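Local coordinates for enoyl-CoA hydratase/isomerase family protein (Pseudomonas syringae pv. tomato, PDB 3OT6) that probably acts on enoyl-CoA thioesters as a hydratase or isomerase of the crotonase family, although its precise substrate and reaction are not established, at residues A[52-57]-A[98-103]; A[120-125]-A[181-186]. All blocks are in the same frame, centred on the assembly; numbering follows the deposited sequence.

Contact 1: A[52-57]-A[98-103]; sequences IVTGQP and IVACPG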
ATOM      1  N   ILE A  52       5.569   3.483   9.510  1.00 21.51           N
ATOM      2  CA  ILE A  52       4.196   2.923   9.698  1.00 21.10           C
ATOM      3  C   ILE A  52       3.207   3.768   8.850  1.00 20.66           C
ATOM      4  O   ILE A  52       3.017   4.932   9.144  1.00 20.41           O
ATOM      5  CB  ILE A  52       3.712   3.013  11.130  1.00 20.12           C
ATOM      6  CG1 ILE A  52       4.505   2.121  12.040  1.00 18.98           C
ATOM      7  CG2 ILE A  52       2.280   2.460  11.229  1.00 22.94           C
ATOM      8  CD1 ILE A  52       3.940   2.134  13.536  1.00 14.89           C
ATOM      9  N   VAL A  53       2.604   3.198   7.813  1.00 20.60           N
ATOM     10  CA  VAL A  53       1.605   3.893   7.021  1.00 19.59           C
ATOM     11  C   VAL A  53       0.257   3.433   7.578  1.00 21.29           C
ATOM     12  O   VAL A  53       0.044   2.241   7.787  1.00 21.04           O
ATOM     13  CB  VAL A  53       1.692   3.525   5.494  1.00 20.03           C
ATOM     14  CG1 VAL A  53       0.587   4.222   4.683  1.00 18.97           C
ATOM     15  CG2 VAL A  53       3.029   3.907   4.892  1.00 16.65           C
ATOM     16  N   THR A  54      -0.647   4.374   7.841  1.00 22.20           N
ATOM     17  CA  THR A  54      -1.983   4.060   8.358  1.00 22.83           C
ATOM     18  C   THR A  54      -3.010   5.050   7.782  1.00 22.92           C
ATOM     19  O   THR A  54      -2.649   6.008   7.104  1.00 23.58           O
ATOM     20  CB  THR A  54      -2.001   4.028   9.962  1.00 24.00           C
ATOM     21  OG1 THR A  54      -3.178   3.319  10.414  1.00 27.04           O
ATOM     22  CG2 THR A  54      -1.991   5.446  10.591  1.00 20.24           C
ATOM     23  N   GLY A  55      -4.285   4.827   8.024  1.00 23.65           N
ATOM     24  CA  GLY A  55      -5.301   5.713   7.484  1.00 25.76           C
ATOM     25  C   GLY A  55      -6.131   6.372   8.581  1.00 27.90           C
ATOM     26  O   GLY A  55      -5.593   6.805   9.599  1.00 28.53           O
ATOM     27  N   GLN A  56      -7.442   6.449   8.380  1.00 29.19           N
ATOM     28  CA  GLN A  56      -8.353   6.983   9.383  1.00 31.45           C
ATOM     29  C   GLN A  56      -9.127   5.837  10.021  1.00 31.89           C
ATOM     30  O   GLN A  56      -9.101   4.695   9.530  1.00 32.66           O
ATOM     31  CB  GLN A  56      -9.285   8.020   8.730  1.00 32.49           C
ATOM     32  CG  GLN A  56      -8.558   9.344   8.375  1.00 35.46           C
ATOM     33  CD  GLN A  56      -7.814   9.908   9.590  1.00 42.53           C
ATOM     34  OE1 GLN A  56      -8.417  10.154  10.641  1.00 46.49           O
ATOM     35  NE2 GLN A  56      -6.502  10.075   9.467  1.00 45.72           N
ATOM     36  N   PRO A  57      -9.807   6.095  11.134  1.00 32.41           N
ATOM     37  CA  PRO A  57     -10.518   4.926  11.689  1.00 31.75           C
ATOM     38  C   PRO A  57     -11.481   4.324  10.674  1.00 30.86           C
ATOM     39  O   PRO A  57     -12.141   5.059   9.948  1.00 29.98           O
ATOM     40  CB  PRO A  57     -11.298   5.521  12.867  1.00 31.65           C
ATOM     41  CG  PRO A  57     -10.413   6.680  13.314  1.00 31.86           C
ATOM     42  CD  PRO A  57      -9.955   7.295  11.986  1.00 32.82           C
ATOM     43  N   ILE A  98       5.812  -0.695   7.522  1.00 21.26           N
ATOM     44  CA  ILE A  98       4.668  -1.355   8.129  1.00 19.91           C
ATOM     45  C   ILE A  98       3.436  -0.652   7.619  1.00 20.54           C
ATOM     46  O   ILE A  98       3.376   0.594   7.545  1.00 20.89           O
ATOM     47  CB  ILE A  98       4.712  -1.269   9.659  1.00 19.64           C
ATOM     48  CG1 ILE A  98       6.029  -1.830  10.186  1.00 18.22           C
ATOM     49  CG2 ILE A  98       3.581  -2.052  10.303  1.00 17.52           C
ATOM     50  CD1 ILE A  98       6.242  -1.625  11.775  1.00 16.55           C
ATOM     51  N   VAL A  99       2.461  -1.429   7.195  1.00 21.17           N
ATOM     52  CA  VAL A  99       1.162  -0.831   6.874  1.00 21.09           C
ATOM     53  C   VAL A  99       0.228  -1.338   7.937  1.00 21.84           C
ATOM     54  O   VAL A  99       0.117  -2.582   8.166  1.00 21.92           O
ATOM     55  CB  VAL A  99       0.648  -1.176   5.436  1.00 20.98           C
ATOM     56  CG1 VAL A  99      -0.783  -0.605   5.220  1.00 18.33           C
ATOM     57  CG2 VAL A  99       1.611  -0.607   4.421  1.00 18.23           C
ATOM     58  N   ALA A 100      -0.382  -0.380   8.616  1.00 21.64           N
ATOM     59  CA  ALA A 100      -1.286  -0.643   9.718  1.00 22.54           C
ATOM     60  C   ALA A 100      -2.672  -0.275   9.216  1.00 23.46           C
ATOM     61  O   ALA A 100      -3.033   0.935   9.174  1.00 25.02           O
ATOM     62  CB  ALA A 100      -0.916   0.214  10.915  1.00 22.59           C
ATOM     63  N   CYS A 101      -3.470  -1.275   8.859  1.00 22.82           N
ATOM     64  CA  CYS A 101      -4.696  -0.977   8.164  1.00 23.82           C
ATOM     65  C   CYS A 101      -5.853  -0.862   9.160  1.00 24.43           C
ATOM     66  O   CYS A 101      -6.180  -1.847   9.803  1.00 23.45           O
ATOM     67  CB  CYS A 101      -4.948  -2.028   7.075  1.00 23.57           C
ATOM     68  SG  CYS A 101      -6.643  -2.063   6.521  1.00 23.28           S
ATOM     69  N   PRO A 102      -6.454   0.353   9.318  1.00 26.04           N
ATOM     70  CA  PRO A 102      -7.470   0.486  10.394  1.00 27.26           C
ATOM     71  C   PRO A 102      -8.917   0.048  10.041  1.00 28.21           C
ATOM     72  O   PRO A 102      -9.820   0.243  10.841  1.00 30.26           O
ATOM     73  CB  PRO A 102      -7.372   1.971  10.823  1.00 25.62           C
ATOM     74  CG  PRO A 102      -6.608   2.676   9.771  1.00 26.96           C
ATOM     75  CD  PRO A 102      -6.183   1.662   8.695  1.00 26.62           C
ATOM     76  N   GLY A 103      -9.126  -0.584   8.891  1.00 28.71           N
ATOM     77  CA  GLY A 103     -10.447  -1.045   8.522  1.00 28.46           C
ATOM     78  C   GLY A 103     -10.453  -1.627   7.122  1.00 29.28           C
ATOM     79  O   GLY A 103      -9.862  -2.723   6.877  1.00 29.79           O
TER
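T54 and A100 are joined by a side-chain-to-backbone hydrogen bond where two parallel strands run out into loops. OG1 of T54 stands anti to its own backbone N (chi1 -162°) and reaches over to donate to A100 O at 2.7 Å, tilted 22° from the carbonyl plane. Just beyond, the ring of P102 lies obliquely to the threonine side chain, its CG 3.5 Å from T54 OG1. The same CG also sits against the carbonyl O of Q56, at 3.2 Å, so the proline ring lies beside the chain from T54 to Q56 as it leaves the strand. Further back, I52 and I98 lie side by side and point the same way. I52 CG1 approaches I98 CD1 at 4.1 Å, while I52 CG2, anti to the backbone N, turns to A100 CB at 3.9 Å. Helix 186-197 packs on this isoleucine face. V53 and V99 point to the opposite face, where V99 meets L113 of helix 108-113. Backbone hydrogen bonds from V53 N to I98 O (2.7 Å) and from A100 N to V53 O (2.8 Å) set the register. These are neighbouring first strands of beta-beta-alpha units, as in the crotonase fold.

Contact 2: A[120-125]-A[181-186]; sequences IGVAGP and VSVEEL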
ATOM      1  N   ILE A 120      -0.512  -5.086   9.018  1.00 20.20           N
ATOM      2  CA  ILE A 120      -1.402  -5.430  10.153  1.00 21.11           C
ATOM      3  C   ILE A 120      -2.760  -4.860   9.921  1.00 20.94           C
ATOM      4  O   ILE A 120      -2.898  -3.665   9.565  1.00 21.52           O
ATOM      5  CB  ILE A 120      -0.894  -4.842  11.504  1.00 21.86           C
ATOM      6  CG1 ILE A 120       0.566  -5.242  11.718  1.00 23.88           C
ATOM      7  CG2 ILE A 120      -1.779  -5.343  12.678  1.00 19.62           C
ATOM      8  CD1 ILE A 120       1.190  -4.681  13.052  1.00 29.94           C
ATOM      9  N   GLY A 121      -3.770  -5.684  10.101  1.00 20.96           N
ATOM     10  CA  GLY A 121      -5.138  -5.201   9.902  1.00 22.28           C
ATOM     11  C   GLY A 121      -5.939  -5.320  11.184  1.00 22.73           C
ATOM     12  O   GLY A 121      -5.435  -5.833  12.166  1.00 22.80           O
ATOM     13  N   VAL A 122      -7.184  -4.864  11.177  1.00 24.90           N
ATOM     14  CA  VAL A 122      -8.022  -4.902  12.408  1.00 27.61           C
ATOM     15  C   VAL A 122      -9.248  -5.746  12.154  1.00 28.68           C
ATOM     16  O   VAL A 122      -9.812  -5.683  11.051  1.00 30.98           O
ATOM     17  CB  VAL A 122      -8.373  -3.468  12.967  1.00 27.01           C
ATOM     18  CG1 VAL A 122      -7.107  -2.792  13.404  1.00 26.54           C
ATOM     19  CG2 VAL A 122      -9.039  -2.614  11.920  1.00 28.01           C
ATOM     20  N   ALA A 123      -9.629  -6.563  13.136  1.00 29.66           N
ATOM     21  CA  ALA A 123     -10.889  -7.361  13.095  1.00 30.17           C
ATOM     22  C   ALA A 123     -12.150  -6.490  13.045  1.00 31.40           C
ATOM     23  O   ALA A 123     -12.225  -5.429  13.698  1.00 32.43           O
ATOM     24  CB  ALA A 123     -10.961  -8.265  14.339  1.00 29.46           C
ATOM     25  N   GLY A 124     -13.149  -6.941  12.297  1.00 32.60           N
ATOM     26  CA  GLY A 124     -14.411  -6.239  12.236  1.00 32.72           C
ATOM     27  C   GLY A 124     -15.044  -6.294  10.867  1.00 34.04           C
ATOM     28  O   GLY A 124     -14.620  -7.085  10.006  1.00 34.37           O
ATOM     29  N   PRO A 125     -16.079  -5.458  10.646  1.00 34.46           N
ATOM     30  CA  PRO A 125     -16.886  -5.648   9.419  1.00 34.21           C
ATOM     31  C   PRO A 125     -16.230  -4.967   8.222  1.00 34.13           C
ATOM     32  O   PRO A 125     -16.855  -4.132   7.562  1.00 34.62           O
ATOM     33  CB  PRO A 125     -18.211  -4.952   9.761  1.00 34.68           C
ATOM     34  CG  PRO A 125     -17.825  -3.840  10.788  1.00 34.34           C
ATOM     35  CD  PRO A 125     -16.652  -4.451  11.584  1.00 34.63           C
ATOM     36  N   VAL A 181      -5.402  -7.829  14.560  1.00 28.25           N
ATOM     37  CA  VAL A 181      -5.614  -7.472  15.953  1.00 29.35           C
ATOM     38  C   VAL A 181      -6.942  -6.708  16.077  1.00 31.83           C
ATOM     39  O   VAL A 181      -7.687  -6.528  15.060  1.00 32.32           O
ATOM     40  CB  VAL A 181      -4.420  -6.655  16.511  1.00 29.05           C
ATOM     41  CG1 VAL A 181      -3.069  -7.435  16.336  1.00 28.57           C
ATOM     42  CG2 VAL A 181      -4.325  -5.291  15.899  1.00 26.07           C
ATOM     43  N   SER A 182      -7.271  -6.233  17.276  1.00 33.88           N
ATOM     44  CA  SER A 182      -8.562  -5.489  17.420  1.00 36.23           C
ATOM     45  C   SER A 182      -8.354  -4.030  17.055  1.00 36.95           C
ATOM     46  O   SER A 182      -7.201  -3.551  17.007  1.00 36.97           O
ATOM     47  CB  SER A 182      -9.130  -5.602  18.833  1.00 36.06           C
ATOM     48  OG  SER A 182      -8.416  -4.726  19.688  1.00 38.40           O
ATOM     49  N   VAL A 183      -9.441  -3.320  16.777  1.00 38.16           N
ATOM     50  CA  VAL A 183      -9.329  -1.911  16.425  1.00 40.01           C
ATOM     51  C   VAL A 183      -8.448  -1.155  17.443  1.00 41.67           C
ATOM     52  O   VAL A 183      -7.707  -0.232  17.078  1.00 41.68           O
ATOM     53  CB  VAL A 183     -10.723  -1.251  16.264  1.00 40.17           C
ATOM     54  CG1 VAL A 183     -10.592   0.271  16.111  1.00 40.88           C
ATOM     55  CG2 VAL A 183     -11.413  -1.809  15.021  1.00 41.06           C
ATOM     56  N   GLU A 184      -8.508  -1.580  18.715  1.00 43.54           N
ATOM     57  CA  GLU A 184      -7.807  -0.885  19.815  1.00 44.76           C
ATOM     58  C   GLU A 184      -6.343  -1.297  19.886  1.00 43.75           C
ATOM     59  O   GLU A 184      -5.480  -0.472  20.140  1.00 44.23           O
ATOM     60  CB  GLU A 184      -8.525  -1.080  21.181  1.00 45.71           C
ATOM     61  CG  GLU A 184      -9.986  -0.572  21.169  1.00 49.97           C
ATOM     62  CD  GLU A 184     -10.962  -1.611  20.547  1.00 57.46           C
ATOM     63  OE1 GLU A 184     -10.669  -2.851  20.608  1.00 57.91           O
ATOM     64  OE2 GLU A 184     -12.015  -1.179  20.002  1.00 57.98           O
ATOM     65  N   GLU A 185      -6.055  -2.569  19.631  1.00 42.58           N
ATOM     66  CA  GLU A 185      -4.673  -3.041  19.609  1.00 41.15           C
ATOM     67  C   GLU A 185      -3.807  -2.538  18.445  1.00 40.36           C
ATOM     68  O   GLU A 185      -2.604  -2.647  18.506  1.00 40.16           O
ATOM     69  CB  GLU A 185      -4.648  -4.557  19.664  1.00 41.51           C
ATOM     70  CG  GLU A 185      -5.319  -5.116  20.889  1.00 42.37           C
ATOM     71  CD  GLU A 185      -5.691  -6.581  20.722  1.00 48.73           C
ATOM     72  OE1 GLU A 185      -6.037  -7.012  19.574  1.00 48.13           O
ATOM     73  OE2 GLU A 185      -5.636  -7.312  21.757  1.00 49.75           O
ATOM     74  N   LEU A 186      -4.399  -1.936  17.415  1.00 40.19           N
ATOM     75  CA  LEU A 186      -3.671  -1.629  16.190  1.00 40.01           C
ATOM     76  C   LEU A 186      -2.380  -0.803  16.357  1.00 41.19           C
ATOM     77  O   LEU A 186      -1.308  -1.217  15.896  1.00 40.84           O
ATOM     78  CB  LEU A 186      -4.585  -1.023  15.131  1.00 38.92           C
ATOM     79  CG  LEU A 186      -3.877  -0.700  13.817  1.00 37.68           C
ATOM     80  CD1 LEU A 186      -3.338  -1.968  13.135  1.00 35.50           C
ATOM     81  CD2 LEU A 186      -4.802   0.030  12.911  1.00 37.52           C
TER
HETATM   82  O   HOH W   1     -11.935  -5.168  16.673  1.00 29.57           O
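V122 of strand 118-122, next to the outermost strand of the sheet, packs against L186 at the start of helix 186-197. Their side chains cross at about a right angle, V122 CG1 resting 3.5 Å from L186 CB and close to both leucine methyls. CG1 stands anti to the carbonyl carbon (chi1 -65°), and the other branch, CG2, meets V183 CG2 at 4.0 Å. I120 and L186 slide past each other in opposite directions, I120 CG2 meeting L186 CD1 at 3.7 Å; the I120 and V181 side chains cross at a slant. Among backbone hydrogen bonds, V181 N donates to G121 O (3.1 Å) and A123 N to V181 O (2.7 Å), making a parallel bridge between V122 and V181. A water extends this pairing, donating to A123 O and accepting from V183 N. Within 181-186, S182 OG accepts from E185 N in an ST motif and donates to E184 OE1, while S182 N donates to E185 OE1. The chemistry thus divides: hydrocarbon packs inward from I120, V122 and L186, whereas several of the turn's N-H groups are met by its own S182 and E185 side chains and a water.

How the contacts relate
Followed from the N terminus, the chain opens contact 1 at strand 50-54, runs through helices 66-71 and 73-91, and closes it at strand 97-100. Only after helix 108-113 does contact 2 open, on strand 118-122, closing after 55 intervening residues at the end of strand 179-181 and the turn into helix 186-197. The two loops are in series, neither nested nor crossing. They meet laterally: strands 97-100 and 118-122 are neighbours in one sheet, with probable hydrogen bonds linking V99 and C101 to I120. Helix 186-197 spans both, its L186 touching P102. Successive excursions, each also contributing to the second sheet, return to lay neighbouring strands in the larger one, from its interior to its edge.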